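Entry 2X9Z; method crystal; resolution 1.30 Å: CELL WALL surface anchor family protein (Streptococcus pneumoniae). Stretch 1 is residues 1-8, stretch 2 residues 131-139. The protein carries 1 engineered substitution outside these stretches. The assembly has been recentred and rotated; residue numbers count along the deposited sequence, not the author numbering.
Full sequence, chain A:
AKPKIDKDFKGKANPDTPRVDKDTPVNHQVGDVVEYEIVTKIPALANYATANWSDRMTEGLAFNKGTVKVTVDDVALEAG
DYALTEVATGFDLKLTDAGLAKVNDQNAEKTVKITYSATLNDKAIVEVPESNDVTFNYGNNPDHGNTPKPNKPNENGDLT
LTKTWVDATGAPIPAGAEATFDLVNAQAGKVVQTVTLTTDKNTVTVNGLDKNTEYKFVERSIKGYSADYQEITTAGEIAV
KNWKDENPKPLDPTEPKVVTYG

Stretch 1 1-8: AKPKIDKD
Stretch 2 131-139: SNDVTFNYG

A covalent cross-link between side chains fastens these two stretches: Lys7 NZ is bonded to Asn132 CG, an isopeptide bond between a lysine amine and an asparagine side-chain carbonyl carbon. The model holds Lys7 NZ and Asn132 CG 2.1 Å apart, stretched well beyond a normal amide bond, and ND2 of Asn132 is not modelled, as fits an amide nitrogen replaced by the lysine amine. Lys7 reaches the junction fully extended, all four chi angles t (179°, -176°, -175°, 164°), while Asn132 is p (chi1 68°, chi2 -67°).

Residues 4-8 and 131-139 are both extended strands, running nearly antiparallel at 159° between their N-to-C directions. Their axes come no closer than 8.8 Å, too far for backbone pairing; side chains fill the gap, and no hydrogen bond crosses it among the modelled atoms. The register sets Ile5 CA 7.8 Å from Phe136 CA and Lys7 CA 8.0 Å from Val134 CA. Phi/psi values are typically extended: -146/151 at Ile5, -129/134 at Lys7, -143/168 at Asn132, -127/147 at Val134, -107/111 at Phe136 and -147/169 at Tyr138. The CA-to-CB bonds of Pro3, Ile5 and Lys7 point toward stretch 2, and those of Asn132, Val134, Phe136 and Tyr138 toward stretch 1; Lys4, Asp8, Asp133 and Thr135 point away.

Beside the cross-link, Val134 (chi1 162°, t) places CG2 3.6 Å from Lys7 NZ, so a methyl group packs beside the linkage. Ile5 (t, t; -169°, 165°) brings CD1 against two neighbours, 3.9 Å from Phe136 CB and 4.3 Å from Val134 CG1, contacts that shield apolar surface from water.

At the other end, Pro3 (-69/161, C-gamma endo pucker) wedges against two aromatic rings. Its CG lies over one face of Tyr138, 3.7 Å from the centroid of that ring and 18° off its normal, placing a ring CH over the pi cloud, a CH-pi contact. The same Pro3 CG meets Phe136 at the ring edge, 4.0 Å from Phe136 CE2. Tyr138 is p (chi1 77°, chi2 -79°) and Phe136 is t (chi1 -179°, chi2 56°), and Tyr138 OH comes 3.4 Å from Pro3 CD. Lys2 only grazes this site, its CG 4.4 Å from Tyr138 OH, before its end leads away.

Gly139 closes the strand at 164/172, where a CB would jam against the carbonyl oxygen of Tyr138. Altogether the contact buries 378 Å², both sides summed.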

# COMPACT_ATOMS: atom_id res chain seq x y z
N ALA A 1 -3.07 -6.89 -21.19
CA ALA A 1 -3.82 -5.78 -20.60
C ALA A 1 -3.63 -5.73 -19.09
O ALA A 1 -3.76 -6.75 -18.41
CB ALA A 1 -5.31 -5.91 -20.94
N LYS A 2 -3.32 -4.55 -18.58
CA LYS A 2 -3.03 -4.36 -17.17
C LYS A 2 -4.29 -4.07 -16.36
O LYS A 2 -5.23 -3.45 -16.85
CB LYS A 2 -2.03 -3.22 -16.99
CG LYS A 2 -0.65 -3.52 -17.55
CD LYS A 2 0.03 -2.27 -18.11
CE LYS A 2 0.13 -1.16 -17.07
NZ LYS A 2 -1.14 -0.40 -16.91
N PRO A 3 -4.30 -4.52 -15.10
CA PRO A 3 -5.38 -4.09 -14.21
C PRO A 3 -5.24 -2.60 -13.90
O PRO A 3 -4.16 -2.04 -14.11
CB PRO A 3 -5.16 -4.96 -12.96
CG PRO A 3 -3.71 -5.34 -12.98
CD PRO A 3 -3.24 -5.27 -14.41
N LYS A 4 -6.32 -1.98 -13.44
CA LYS A 4 -6.31 -0.56 -13.10
C LYS A 4 -6.88 -0.38 -11.71
O LYS A 4 -7.70 -1.18 -11.28
CB LYS A 4 -7.14 0.24 -14.11
CG LYS A 4 -6.62 0.16 -15.54
CD LYS A 4 -7.41 1.06 -16.48
CE LYS A 4 -8.88 0.68 -16.51
NZ LYS A 4 -9.10 -0.67 -17.11
N ILE A 5 -6.46 0.67 -11.01
CA ILE A 5 -6.90 0.87 -9.63
C ILE A 5 -7.06 2.34 -9.29
O ILE A 5 -6.39 3.19 -9.86
CB ILE A 5 -5.91 0.21 -8.64
CG1 ILE A 5 -6.48 0.17 -7.22
CG2 ILE A 5 -4.56 0.93 -8.67
CD1 ILE A 5 -5.72 -0.77 -6.31
N ASP A 6 -7.96 2.62 -8.36
CA ASP A 6 -8.06 3.95 -7.80
C ASP A 6 -8.47 3.83 -6.34
O ASP A 6 -9.14 2.86 -5.94
CB ASP A 6 -9.07 4.80 -8.56
CG ASP A 6 -9.03 6.26 -8.15
OD1 ASP A 6 -7.94 6.78 -7.82
OD2 ASP A 6 -10.10 6.90 -8.15
N LYS A 7 -8.05 4.80 -5.53
CA LYS A 7 -8.46 4.87 -4.15
C LYS A 7 -8.99 6.27 -3.86
O LYS A 7 -8.37 7.26 -4.24
CB LYS A 7 -7.29 4.58 -3.22
CG LYS A 7 -7.70 4.69 -1.79
CD LYS A 7 -6.56 4.52 -0.85
CE LYS A 7 -7.12 4.52 0.55
NZ LYS A 7 -6.14 3.98 1.48
N ASP A 8 -10.12 6.35 -3.18
CA ASP A 8 -10.67 7.65 -2.82
C ASP A 8 -11.69 7.48 -1.70
O ASP A 8 -11.89 6.38 -1.18
CB ASP A 8 -11.31 8.30 -4.05
CG ASP A 8 -11.22 9.82 -4.05
OD1 ASP A 8 -11.17 10.44 -2.97
OD2 ASP A 8 -11.18 10.41 -5.16
N SER A 131 -2.94 10.56 5.42
CA SER A 131 -3.16 9.85 4.18
C SER A 131 -3.00 8.35 4.35
O SER A 131 -2.77 7.84 5.44
CB SER A 131 -2.19 10.35 3.12
OG SER A 131 -2.62 10.01 1.81
N ASN A 132 -3.10 7.63 3.25
CA ASN A 132 -2.91 6.20 3.29
C ASN A 132 -2.19 5.77 2.02
O ASN A 132 -2.04 6.56 1.10
CB ASN A 132 -4.25 5.51 3.42
CG ASN A 132 -5.10 5.66 2.19
OD1 ASN A 132 -5.57 6.73 1.80
N ASP A 133 -1.72 4.53 1.99
CA ASP A 133 -1.00 4.01 0.83
C ASP A 133 -1.43 2.57 0.57
O ASP A 133 -1.48 1.76 1.49
CB ASP A 133 0.53 4.12 0.99
CG ASP A 133 1.09 3.26 2.12
OD1 ASP A 133 0.88 3.60 3.31
OD2 ASP A 133 1.78 2.26 1.82
N VAL A 134 -1.74 2.28 -0.68
CA VAL A 134 -2.24 0.97 -1.08
C VAL A 134 -1.40 0.43 -2.22
O VAL A 134 -0.89 1.19 -3.06
CB VAL A 134 -3.69 1.07 -1.58
CG1 VAL A 134 -4.09 -0.16 -2.40
CG2 VAL A 134 -4.63 1.27 -0.42
N THR A 135 -1.25 -0.89 -2.24
CA THR A 135 -0.76 -1.57 -3.43
C THR A 135 -1.71 -2.68 -3.82
O THR A 135 -2.35 -3.29 -2.96
CB THR A 135 0.65 -2.20 -3.26
OG1 THR A 135 0.66 -3.12 -2.15
CG2 THR A 135 1.72 -1.14 -3.07
N PHE A 136 -1.78 -2.92 -5.12
CA PHE A 136 -2.36 -4.14 -5.65
C PHE A 136 -1.20 -4.98 -6.15
O PHE A 136 -0.52 -4.60 -7.12
CB PHE A 136 -3.36 -3.86 -6.77
CG PHE A 136 -4.00 -5.09 -7.35
CD1 PHE A 136 -4.68 -5.98 -6.52
CD2 PHE A 136 -3.92 -5.37 -8.71
CE1 PHE A 136 -5.28 -7.12 -7.04
CE2 PHE A 136 -4.52 -6.50 -9.23
CZ PHE A 136 -5.20 -7.38 -8.40
N ASN A 137 -0.94 -6.08 -5.46
CA ASN A 137 0.15 -6.99 -5.78
C ASN A 137 -0.44 -8.20 -6.46
O ASN A 137 -1.26 -8.91 -5.88
CB ASN A 137 0.88 -7.39 -4.51
CG ASN A 137 1.32 -6.18 -3.72
OD1 ASN A 137 2.39 -5.59 -3.98
ND2 ASN A 137 0.50 -5.77 -2.76
N TYR A 138 -0.04 -8.41 -7.71
CA TYR A 138 -0.68 -9.42 -8.54
C TYR A 138 0.33 -10.04 -9.50
O TYR A 138 1.44 -9.54 -9.68
CB TYR A 138 -1.82 -8.77 -9.34
CG TYR A 138 -1.33 -7.96 -10.52
CD1 TYR A 138 -0.81 -6.68 -10.35
CD2 TYR A 138 -1.38 -8.47 -11.81
CE1 TYR A 138 -0.36 -5.94 -11.43
CE2 TYR A 138 -0.93 -7.74 -12.90
CZ TYR A 138 -0.41 -6.48 -12.70
OH TYR A 138 0.03 -5.75 -13.79
N GLY A 139 -0.08 -11.12 -10.16
CA GLY A 139 0.73 -11.70 -11.20
C GLY A 139 0.27 -13.10 -11.52
O GLY A 139 -0.58 -13.67 -10.83